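Local coordinates for protein colicin-D (Escherichia coli, PDB 5ZNM) that kills Escherichia coli and closely related bacteria as a toxin that blocks protein synthesis, its C-terminal domain being a tRNase, at residues H327-K336 / V347-V357; Q294-F305 / E364-N372. All coordinates share one frame; numbering follows the deposited sequence.

Contact 1 of 2, residues H327-K336 / V347-V357; sequences HLSDKDTVEK and VYFNPNTMNVV
The carbonyl oxygen of Tyr-348 takes two hydrogen bonds, one from the helix end and one from the neighbouring strand: His-327 NE2 donates to Tyr-348 O at 2.8 Å, and Val-357 N bonds to the same atom. The oxygen lies in the imidazole plane, yet the ring nitrogen stands 58° out of the carbonyl plane, so the imidazole N-H does not point at a lone pair. With CG anti to the backbone N (chi1 169°), the side chain of His-327, in the last turn of the helix, is directed at the sheet. A histidine suits this place because its other nitrogen also finds a partner: ND1 meets a water that bridges to Thr-353 OG1, while CD2 rests 3.4 Å from Val-357 CG2. Beyond the helix a type I turn, Asp-330 to Thr-333, leads into strand 334-335, one of the two outermost strands of the four-stranded antiparallel sheet of the tRNase domain. Val-334 and Phe-349 form its hydrogen-bonded pair, and Lys-336 N reaches Val-347 O at 2.7 Å. Asn-350 ties this turn to the next one. Its ND2 gives a nearly straight bond (170°) to Thr-333 OG1 at 3.0 Å and a weak one to Asp-330 OD2, whereas OD1 takes Asn-352 N and Thr-353 N from opposite faces of the amide, the first closing an Asx turn. Leu-328 CD2 packs 3.7 Å from Tyr-348 CB.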
loop_
_atom_site.group_PDB
_atom_site.type_symbol
_atom_site.label_atom_id
_atom_site.label_comp_id
_atom_site.label_asym_id
_atom_site.label_seq_id
_atom_site.Cartn_x
_atom_site.Cartn_y
_atom_site.Cartn_z
ATOM N N HIS A 327 11.038 24.930 33.675
ATOM C CA HIS A 327 12.201 24.442 34.413
ATOM C C HIS A 327 13.300 23.983 33.459
ATOM O O HIS A 327 14.470 24.356 33.610
ATOM C CB HIS A 327 11.772 23.288 35.339
ATOM C CG HIS A 327 12.910 22.529 35.947
ATOM N ND1 HIS A 327 13.488 22.888 37.147
ATOM C CD2 HIS A 327 13.552 21.405 35.542
ATOM C CE1 HIS A 327 14.443 22.027 37.449
ATOM N NE2 HIS A 327 14.505 21.119 36.492
ATOM N N LEU A 328 12.939 23.179 32.457
ATOM C CA LEU A 328 13.956 22.667 31.542
ATOM C C LEU A 328 14.542 23.749 30.651
ATOM O O LEU A 328 15.660 23.580 30.156
ATOM C CB LEU A 328 13.382 21.557 30.674
ATOM C CG LEU A 328 13.008 20.263 31.402
ATOM C CD1 LEU A 328 12.281 19.358 30.420
ATOM C CD2 LEU A 328 14.245 19.562 31.990
ATOM N N SER A 329 13.818 24.850 30.437
ATOM C CA SER A 329 14.306 25.926 29.574
ATOM C C SER A 329 15.102 26.970 30.332
ATOM O O SER A 329 15.796 27.778 29.703
ATOM C CB SER A 329 13.140 26.633 28.868
ATOM O OG SER A 329 12.423 25.718 28.055
ATOM N N ASP A 330 14.995 26.982 31.657
ATOM C CA ASP A 330 15.666 27.991 32.465
ATOM C C ASP A 330 17.169 27.881 32.252
ATOM O O ASP A 330 17.734 26.782 32.257
ATOM C CB ASP A 330 15.281 27.794 33.934
ATOM C CG ASP A 330 15.917 28.811 34.878
ATOM O OD1 ASP A 330 17.049 29.284 34.644
ATOM O OD2 ASP A 330 15.273 29.120 35.898
ATOM N N LYS A 331 17.811 29.029 32.022
ATOM C CA LYS A 331 19.239 29.027 31.731
ATOM C C LYS A 331 20.060 28.504 32.901
ATOM O O LYS A 331 21.173 28.010 32.697
ATOM C CB LYS A 331 19.700 30.438 31.359
ATOM C CG LYS A 331 19.622 31.413 32.528
ATOM C CD LYS A 331 20.357 32.709 32.231
ATOM C CE LYS A 331 20.315 33.646 33.423
ATOM N NZ LYS A 331 20.408 35.067 32.987
ATOM N N ASP A 332 19.547 28.610 34.136
ATOM C CA ASP A 332 20.322 28.076 35.249
ATOM C C ASP A 332 20.012 26.621 35.561
ATOM O O ASP A 332 20.657 26.056 36.447
ATOM C CB ASP A 332 20.123 28.896 36.526
ATOM C CG ASP A 332 20.424 30.361 36.327
ATOM O OD1 ASP A 332 21.419 30.672 35.656
ATOM O OD2 ASP A 332 19.648 31.191 36.830
ATOM N N THR A 333 19.075 25.987 34.862
ATOM C CA THR A 333 18.862 24.555 35.065
ATOM C C THR A 333 19.961 23.787 34.351
ATOM O O THR A 333 20.268 24.075 33.193
ATOM C CB THR A 333 17.496 24.117 34.546
ATOM O OG1 THR A 333 16.466 24.704 35.346
ATOM C CG2 THR A 333 17.366 22.594 34.586
ATOM N N VAL A 334 20.545 22.805 35.037
ATOM C CA VAL A 334 21.701 22.074 34.537
ATOM C C VAL A 334 21.447 20.581 34.671
ATOM O O VAL A 334 20.704 20.136 35.554
ATOM C CB VAL A 334 22.986 22.456 35.305
ATOM C CG1 VAL A 334 23.332 23.933 35.074
ATOM C CG2 VAL A 334 22.815 22.142 36.814
ATOM N N GLU A 335 22.087 19.802 33.794
ATOM C CA GLU A 335 22.094 18.357 33.973
ATOM C C GLU A 335 22.968 18.016 35.174
ATOM O O GLU A 335 24.107 18.485 35.276
ATOM C CB GLU A 335 22.627 17.654 32.726
ATOM C CG GLU A 335 22.636 16.140 32.881
ATOM C CD GLU A 335 23.289 15.429 31.714
ATOM O OE1 GLU A 335 23.567 16.094 30.696
ATOM O OE2 GLU A 335 23.529 14.207 31.822
ATOM N N LYS A 336 22.441 17.204 36.085
ATOM C CA LYS A 336 23.162 16.908 37.323
ATOM C C LYS A 336 22.732 15.516 37.772
ATOM O O LYS A 336 21.675 15.359 38.390
ATOM C CB LYS A 336 22.880 17.964 38.390
ATOM C CG LYS A 336 23.500 17.663 39.791
ATOM C CD LYS A 336 22.981 18.668 40.825
ATOM C CE LYS A 336 23.439 18.314 42.256
ATOM N NZ LYS A 336 24.929 18.417 42.449
ATOM N N VAL A 347 19.022 13.714 35.115
ATOM C CA VAL A 347 18.324 14.577 36.068
ATOM C C VAL A 347 18.707 16.022 35.770
ATOM O O VAL A 347 19.893 16.330 35.598
ATOM C CB VAL A 347 18.650 14.208 37.531
ATOM C CG1 VAL A 347 17.942 15.143 38.474
ATOM C CG2 VAL A 347 18.259 12.740 37.848
ATOM N N TYR A 348 17.710 16.905 35.722
ATOM C CA TYR A 348 17.908 18.321 35.418
ATOM C C TYR A 348 17.549 19.125 36.655
ATOM O O TYR A 348 16.402 19.088 37.112
ATOM C CB TYR A 348 17.084 18.753 34.197
ATOM C CG TYR A 348 17.599 18.046 32.970
ATOM C CD1 TYR A 348 18.736 18.503 32.309
ATOM C CD2 TYR A 348 16.989 16.894 32.506
ATOM C CE1 TYR A 348 19.236 17.827 31.207
ATOM C CE2 TYR A 348 17.477 16.222 31.404
ATOM C CZ TYR A 348 18.598 16.691 30.764
ATOM O OH TYR A 348 19.081 16.013 29.669
ATOM N N PHE A 349 18.542 19.805 37.217
ATOM C CA PHE A 349 18.442 20.447 38.523
ATOM C C PHE A 349 18.476 21.958 38.365
ATOM O O PHE A 349 19.248 22.485 37.555
ATOM C CB PHE A 349 19.599 19.990 39.417
ATOM C CG PHE A 349 19.674 20.699 40.743
ATOM C CD1 PHE A 349 18.698 20.506 41.704
ATOM C CD2 PHE A 349 20.734 21.542 41.029
ATOM C CE1 PHE A 349 18.792 21.138 42.963
ATOM C CE2 PHE A 349 20.828 22.192 42.276
ATOM C CZ PHE A 349 19.855 21.980 43.238
ATOM N N ASN A 350 17.633 22.660 39.131
ATOM C CA ASN A 350 17.718 24.116 39.188
ATOM C C ASN A 350 18.201 24.540 40.565
ATOM O O ASN A 350 17.552 24.211 41.560
ATOM C CB ASN A 350 16.367 24.763 38.873
ATOM C CG ASN A 350 16.465 26.267 38.782
ATOM O OD1 ASN A 350 16.494 26.953 39.800
ATOM N ND2 ASN A 350 16.529 26.787 37.562
ATOM N N PRO A 351 19.316 25.271 40.684
ATOM C CA PRO A 351 19.844 25.607 42.012
ATOM C C PRO A 351 19.069 26.696 42.743
ATOM O O PRO A 351 19.340 26.925 43.925
ATOM C CB PRO A 351 21.273 26.076 41.705
ATOM C CG PRO A 351 21.202 26.584 40.294
ATOM C CD PRO A 351 20.209 25.702 39.596
ATOM N N ASN A 352 18.125 27.365 42.091
ATOM C CA ASN A 352 17.358 28.403 42.766
ATOM C C ASN A 352 16.058 27.859 43.336
ATOM O O ASN A 352 15.755 28.066 44.512
ATOM C CB ASN A 352 17.060 29.548 41.805
ATOM C CG ASN A 352 18.304 30.107 41.170
ATOM O OD1 ASN A 352 18.370 30.280 39.955
ATOM N ND2 ASN A 352 19.297 30.401 41.991
ATOM N N THR A 353 15.277 27.160 42.513
ATOM C CA THR A 353 14.078 26.519 43.034
ATOM C C THR A 353 14.367 25.210 43.747
ATOM O O THR A 353 13.492 24.719 44.468
ATOM C CB THR A 353 13.091 26.228 41.909
ATOM O OG1 THR A 353 13.665 25.248 41.047
ATOM C CG2 THR A 353 12.765 27.510 41.107
ATOM N N MET A 354 15.552 24.624 43.530
ATOM C CA MET A 354 15.945 23.303 44.027
ATOM C C MET A 354 15.118 22.175 43.432
ATOM O O MET A 354 15.129 21.055 43.955
ATOM C CB MET A 354 15.899 23.231 45.559
ATOM C CG MET A 354 16.693 24.330 46.225
ATOM S SD MET A 354 18.459 24.032 46.159
ATOM C CE MET A 354 18.578 22.610 47.245
ATOM N N ASN A 355 14.434 22.420 42.315
ATOM C CA ASN A 355 13.641 21.375 41.686
ATOM C C ASN A 355 14.516 20.474 40.824
ATOM O O ASN A 355 15.514 20.910 40.240
ATOM C CB ASN A 355 12.515 21.989 40.846
ATOM C CG ASN A 355 11.367 22.498 41.708
ATOM O OD1 ASN A 355 11.264 22.137 42.883
ATOM N ND2 ASN A 355 10.494 23.338 41.131
ATOM N N VAL A 356 14.142 19.199 40.765
ATOM C CA VAL A 356 14.700 18.263 39.799
ATOM C C VAL A 356 13.583 17.789 38.889
ATOM O O VAL A 356 12.425 17.683 39.307
ATOM C CB VAL A 356 15.364 17.045 40.480
ATOM C CG1 VAL A 356 16.619 17.475 41.225
ATOM C CG2 VAL A 356 14.367 16.393 41.445
ATOM N N VAL A 357 13.944 17.483 37.641
ATOM C CA VAL A 357 13.060 16.800 36.697
ATOM C C VAL A 357 13.847 15.632 36.110
ATOM O O VAL A 357 15.003 15.808 35.703
ATOM C CB VAL A 357 12.555 17.737 35.582
ATOM C CG1 VAL A 357 11.922 16.923 34.432
ATOM C CG2 VAL A 357 11.554 18.785 36.157
HETATM O O HOH W 1 12.962 25.335 38.353
HETATM O O HOH W 2 16.338 29.822 38.661
#

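Contact 2 of 2, residues Q294-F305 / E364-N372; sequences QLDKKYKHAGDF and EFLSGWKIN. With SO4 (sulfate ion), chain E; SO4 (sulfate ion), chain C.
Phe-365 starts the strand with its carbonyl oxygen 3.5 Å from Gln-294 CG, its ring touching Ile-324 of helix 314-329. At Leu-366 the carbonyl receives Gln-294 NE2 at 2.9 Å, in plane and on a lone pair. Gln-294 bends at chi2 (71°) to bring its amide there, and NE2 also gives a bond to one sulfate ion, a double duty suited to a primary amide. Lys-297 and Lys-298 grip the same sulfate through their ammonium groups, while the aliphatic part of Lys-298 runs past Leu-366 O and Ser-367 OG. Gly-368 O, buried without a polar partner, lies over one face of the His-301 ring, 3.1 Å from CG. Having no side chain, Gly-368 lets the edge of Phe-305 come up to its carbonyl carbon. Trp-369 lies side by side with His-301, their planes oblique. At Lys-370, the backbone N donates to Asp-304 OD2 at 2.9 Å from above the carboxylate plane, and NZ, held chiefly by Asn-355, reaches Asp-304 O at 3.2 Å. The sulfate probably comes from the crystallisation liquor; the lysines and amide round it establish only that this corner can bind an anion, as a tRNase surface facing a phosphate backbone might.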
loop_
_atom_site.group_PDB
_atom_site.type_symbol
_atom_site.label_atom_id
_atom_site.label_comp_id
_atom_site.label_asym_id
_atom_site.label_seq_id
_atom_site.Cartn_x
_atom_site.Cartn_y
_atom_site.Cartn_z
ATOM N N GLN A 294 1.122 10.313 32.024
ATOM C CA GLN A 294 2.199 10.523 32.987
ATOM C C GLN A 294 2.019 11.828 33.766
ATOM O O GLN A 294 2.271 11.872 34.975
ATOM C CB GLN A 294 3.563 10.498 32.285
ATOM C CG GLN A 294 4.777 10.364 33.249
ATOM C CD GLN A 294 4.872 8.981 33.885
ATOM O OE1 GLN A 294 4.170 8.063 33.480
ATOM N NE2 GLN A 294 5.749 8.828 34.885
ATOM N N LEU A 295 1.602 12.904 33.097
ATOM C CA LEU A 295 1.319 14.152 33.805
ATOM C C LEU A 295 0.286 13.938 34.903
ATOM O O LEU A 295 0.419 14.470 36.016
ATOM C CB LEU A 295 0.832 15.216 32.809
ATOM C CG LEU A 295 1.889 15.767 31.839
ATOM C CD1 LEU A 295 1.214 16.440 30.623
ATOM C CD2 LEU A 295 2.801 16.786 32.540
ATOM N N ASP A 296 -0.749 13.155 34.609
ATOM C CA ASP A 296 -1.777 12.863 35.605
ATOM C C ASP A 296 -1.192 12.063 36.767
ATOM O O ASP A 296 -1.408 12.395 37.939
ATOM C CB ASP A 296 -2.914 12.109 34.914
ATOM C CG ASP A 296 -4.043 11.769 35.837
ATOM O OD1 ASP A 296 -3.888 10.839 36.640
ATOM O OD2 ASP A 296 -5.099 12.420 35.737
ATOM N N LYS A 297 -0.415 11.024 36.452
ATOM C CA LYS A 297 0.229 10.201 37.485
ATOM C C LYS A 297 1.092 11.025 38.430
ATOM O O LYS A 297 1.195 10.708 39.620
ATOM C CB LYS A 297 1.109 9.128 36.837
ATOM C CG LYS A 297 0.495 7.755 36.741
ATOM C CD LYS A 297 1.584 6.688 36.710
ATOM C CE LYS A 297 2.327 6.704 35.397
ATOM N NZ LYS A 297 3.218 5.518 35.201
ATOM N N LYS A 298 1.794 12.032 37.912
ATOM C CA LYS A 298 2.776 12.752 38.714
ATOM C C LYS A 298 2.293 14.133 39.152
ATOM O O LYS A 298 3.086 14.924 39.685
ATOM C CB LYS A 298 4.090 12.864 37.940
ATOM C CG LYS A 298 4.673 11.504 37.495
ATOM C CD LYS A 298 4.928 10.587 38.704
ATOM C CE LYS A 298 5.576 9.257 38.317
ATOM N NZ LYS A 298 5.848 8.394 39.538
ATOM N N TYR A 299 1.013 14.439 38.944
ATOM C CA TYR A 299 0.487 15.751 39.302
ATOM C C TYR A 299 0.576 16.011 40.801
ATOM O O TYR A 299 0.540 17.174 41.223
ATOM C CB TYR A 299 -0.958 15.881 38.819
ATOM C CG TYR A 299 -1.506 17.274 38.996
ATOM C CD1 TYR A 299 -1.176 18.274 38.098
ATOM C CD2 TYR A 299 -2.329 17.595 40.072
ATOM C CE1 TYR A 299 -1.653 19.558 38.254
ATOM C CE2 TYR A 299 -2.812 18.888 40.246
ATOM C CZ TYR A 299 -2.466 19.861 39.325
ATOM O OH TYR A 299 -2.934 21.142 39.456
ATOM N N LYS A 300 0.716 14.953 41.606
ATOM C CA LYS A 300 0.946 15.098 43.035
ATOM C C LYS A 300 2.141 15.993 43.347
ATOM O O LYS A 300 2.203 16.575 44.435
ATOM C CB LYS A 300 1.161 13.708 43.653
ATOM C CG LYS A 300 2.348 12.965 43.055
ATOM C CD LYS A 300 2.558 11.570 43.686
ATOM C CE LYS A 300 3.618 10.763 42.912
ATOM N NZ LYS A 300 3.765 9.369 43.436
ATOM N N HIS A 301 3.095 16.110 42.429
ATOM C CA HIS A 301 4.262 16.960 42.618
ATOM C C HIS A 301 4.083 18.382 42.092
ATOM O O HIS A 301 5.028 19.173 42.192
ATOM C CB HIS A 301 5.487 16.341 41.932
ATOM C CG HIS A 301 5.847 14.981 42.449
ATOM N ND1 HIS A 301 6.245 14.768 43.752
ATOM C CD2 HIS A 301 5.870 13.770 41.843
ATOM C CE1 HIS A 301 6.504 13.483 43.926
ATOM N NE2 HIS A 301 6.277 12.856 42.787
ATOM N N ALA A 302 2.916 18.737 41.551
ATOM C CA ALA A 302 2.805 20.036 40.869
ATOM C C ALA A 302 2.976 21.207 41.833
ATOM O O ALA A 302 3.400 22.294 41.417
ATOM C CB ALA A 302 1.463 20.147 40.136
ATOM N N GLY A 303 2.660 21.010 43.118
ATOM C CA GLY A 303 2.896 22.066 44.093
ATOM C C GLY A 303 4.357 22.464 44.216
ATOM O O GLY A 303 4.663 23.629 44.462
ATOM N N ASP A 304 5.278 21.506 44.055
ATOM C CA ASP A 304 6.702 21.830 44.040
ATOM C C ASP A 304 7.088 22.686 42.846
ATOM O O ASP A 304 8.166 23.291 42.853
ATOM C CB ASP A 304 7.548 20.551 44.037
ATOM C CG ASP A 304 7.579 19.884 45.388
ATOM O OD1 ASP A 304 7.096 20.519 46.341
ATOM O OD2 ASP A 304 8.104 18.757 45.504
ATOM N N PHE A 305 6.254 22.737 41.806
ATOM C CA PHE A 305 6.508 23.632 40.688
ATOM C C PHE A 305 5.589 24.855 40.715
ATOM O O PHE A 305 5.378 25.497 39.682
ATOM C CB PHE A 305 6.401 22.860 39.361
ATOM C CG PHE A 305 7.470 21.798 39.196
ATOM C CD1 PHE A 305 7.346 20.558 39.817
ATOM C CD2 PHE A 305 8.588 22.038 38.410
ATOM C CE1 PHE A 305 8.329 19.581 39.675
ATOM C CE2 PHE A 305 9.576 21.074 38.256
ATOM C CZ PHE A 305 9.447 19.838 38.886
ATOM N N GLU A 364 11.500 10.404 27.665
ATOM C CA GLU A 364 10.218 10.586 28.334
ATOM C C GLU A 364 10.395 11.274 29.675
ATOM O O GLU A 364 11.228 10.856 30.485
ATOM C CB GLU A 364 9.536 9.242 28.579
ATOM C CG GLU A 364 8.833 8.624 27.395
ATOM C CD GLU A 364 8.167 7.307 27.793
ATOM O OE1 GLU A 364 7.781 7.178 28.966
ATOM O OE2 GLU A 364 8.050 6.411 26.946
ATOM N N PHE A 365 9.576 12.290 29.932
ATOM C CA PHE A 365 9.468 12.806 31.286
ATOM C C PHE A 365 9.012 11.694 32.231
ATOM O O PHE A 365 8.020 11.007 31.970
ATOM C CB PHE A 365 8.491 13.983 31.322
ATOM C CG PHE A 365 7.999 14.322 32.703
ATOM C CD1 PHE A 365 8.809 15.019 33.593
ATOM C CD2 PHE A 365 6.726 13.960 33.107
ATOM C CE1 PHE A 365 8.366 15.334 34.860
ATOM C CE2 PHE A 365 6.266 14.288 34.384
ATOM C CZ PHE A 365 7.092 14.975 35.258
ATOM N N LEU A 366 9.733 11.519 33.337
ATOM C CA LEU A 366 9.334 10.542 34.346
ATOM C C LEU A 366 8.649 11.195 35.541
ATOM O O LEU A 366 7.507 10.858 35.867
ATOM C CB LEU A 366 10.551 9.736 34.808
ATOM C CG LEU A 366 10.220 8.765 35.950
ATOM C CD1 LEU A 366 9.237 7.685 35.500
ATOM C CD2 LEU A 366 11.488 8.172 36.529
ATOM N N SER A 367 9.330 12.121 36.208
ATOM C CA SER A 367 8.804 12.734 37.421
ATOM C C SER A 367 9.667 13.946 37.750
ATOM O O SER A 367 10.671 14.216 37.085
ATOM C CB SER A 367 8.798 11.740 38.595
ATOM O OG SER A 367 8.013 12.253 39.648
ATOM N N GLY A 368 9.265 14.666 38.792
ATOM C CA GLY A 368 10.067 15.753 39.320
ATOM C C GLY A 368 9.525 16.201 40.658
ATOM O O GLY A 368 8.371 15.920 41.004
ATOM N N TRP A 369 10.362 16.933 41.394
ATOM C CA TRP A 369 10.015 17.364 42.745
ATOM C C TRP A 369 11.091 18.311 43.254
ATOM O O TRP A 369 12.110 18.543 42.593
ATOM C CB TRP A 369 9.836 16.175 43.704
ATOM C CG TRP A 369 11.045 15.268 43.898
ATOM C CD1 TRP A 369 12.099 15.464 44.756
ATOM C CD2 TRP A 369 11.279 13.999 43.264
ATOM N NE1 TRP A 369 12.977 14.400 44.679
ATOM C CE2 TRP A 369 12.498 13.494 43.766
ATOM C CE3 TRP A 369 10.582 13.251 42.306
ATOM C CZ2 TRP A 369 13.034 12.270 43.348
ATOM C CZ3 TRP A 369 11.120 12.023 41.889
ATOM C CH2 TRP A 369 12.335 11.556 42.409
ATOM N N LYS A 370 10.834 18.885 44.435
ATOM C CA LYS A 370 11.766 19.821 45.058
ATOM C C LYS A 370 12.701 19.087 46.014
ATOM O O LYS A 370 12.247 18.360 46.902
ATOM C CB LYS A 370 11.021 20.929 45.814
ATOM C CG LYS A 370 11.947 22.065 46.293
ATOM C CD LYS A 370 11.177 23.255 46.888
ATOM C CE LYS A 370 10.138 23.828 45.905
ATOM N NZ LYS A 370 10.711 24.300 44.578
ATOM N N ILE A 371 14.005 19.308 45.840
ATOM C CA ILE A 371 15.013 18.742 46.731
ATOM C C ILE A 371 14.947 19.439 48.087
ATOM O O ILE A 371 14.884 20.676 48.164
ATOM C CB ILE A 371 16.420 18.900 46.129
ATOM C CG1 ILE A 371 16.550 18.154 44.802
ATOM C CG2 ILE A 371 17.488 18.453 47.141
ATOM C CD1 ILE A 371 16.276 16.668 44.927
ATOM N N ASN A 372 14.979 18.646 49.166
ATOM C CA ASN A 372 15.147 19.158 50.522
ATOM C C ASN A 372 16.622 19.035 50.902
ATOM O O ASN A 372 17.090 17.921 51.213
ATOM C CB ASN A 372 14.263 18.383 51.511
ATOM C CG ASN A 372 14.417 18.873 52.962
ATOM O OD1 ASN A 372 15.230 19.738 53.257
ATOM N ND2 ASN A 372 13.616 18.326 53.857
HETATM S S SO4 E . 6.017 5.266 37.065
HETATM O O1 SO4 E . 6.013 6.280 36.019
HETATM O O2 SO4 E . 7.055 4.291 36.729
HETATM O O3 SO4 E . 6.286 5.885 38.366
HETATM O O4 SO4 E . 4.724 4.585 37.129
HETATM S S SO4 C . 2.690 6.452 45.395
HETATM O O1 SO4 C . 3.865 6.608 44.539
HETATM O O2 SO4 C . 3.086 6.729 46.765
HETATM O O3 SO4 C . 1.639 7.365 44.962
HETATM O O4 SO4 C . 2.164 5.095 45.328
HETATM O O HOH W 3 9.128 26.112 43.340
HETATM O O HOH W 4 9.643 17.458 47.537
#

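Both contacts belong to the C-terminal tRNase domain, their centres 13 Å apart, and both build on one four-stranded antiparallel sheet. Along the chain 294-305 comes first and 364-372 last, so contact 2 brackets contact 1. Contact 1 joins the end of helix 314-329 and outer strand 334-335 to strands 346-349 and 355-359; contact 2 sets helix 292-297 and the 3-10 turns after it against the opposite outer strand, 365-370. The two meet where strands 355-359 and 365-370 are neighbours: Met-354 O pairs with Ile-371 N, and Phe-305 packs on Asn-355 and Val-357. The sheet thus connects the sulfate-binding side of the domain with the hairpin at its other edge.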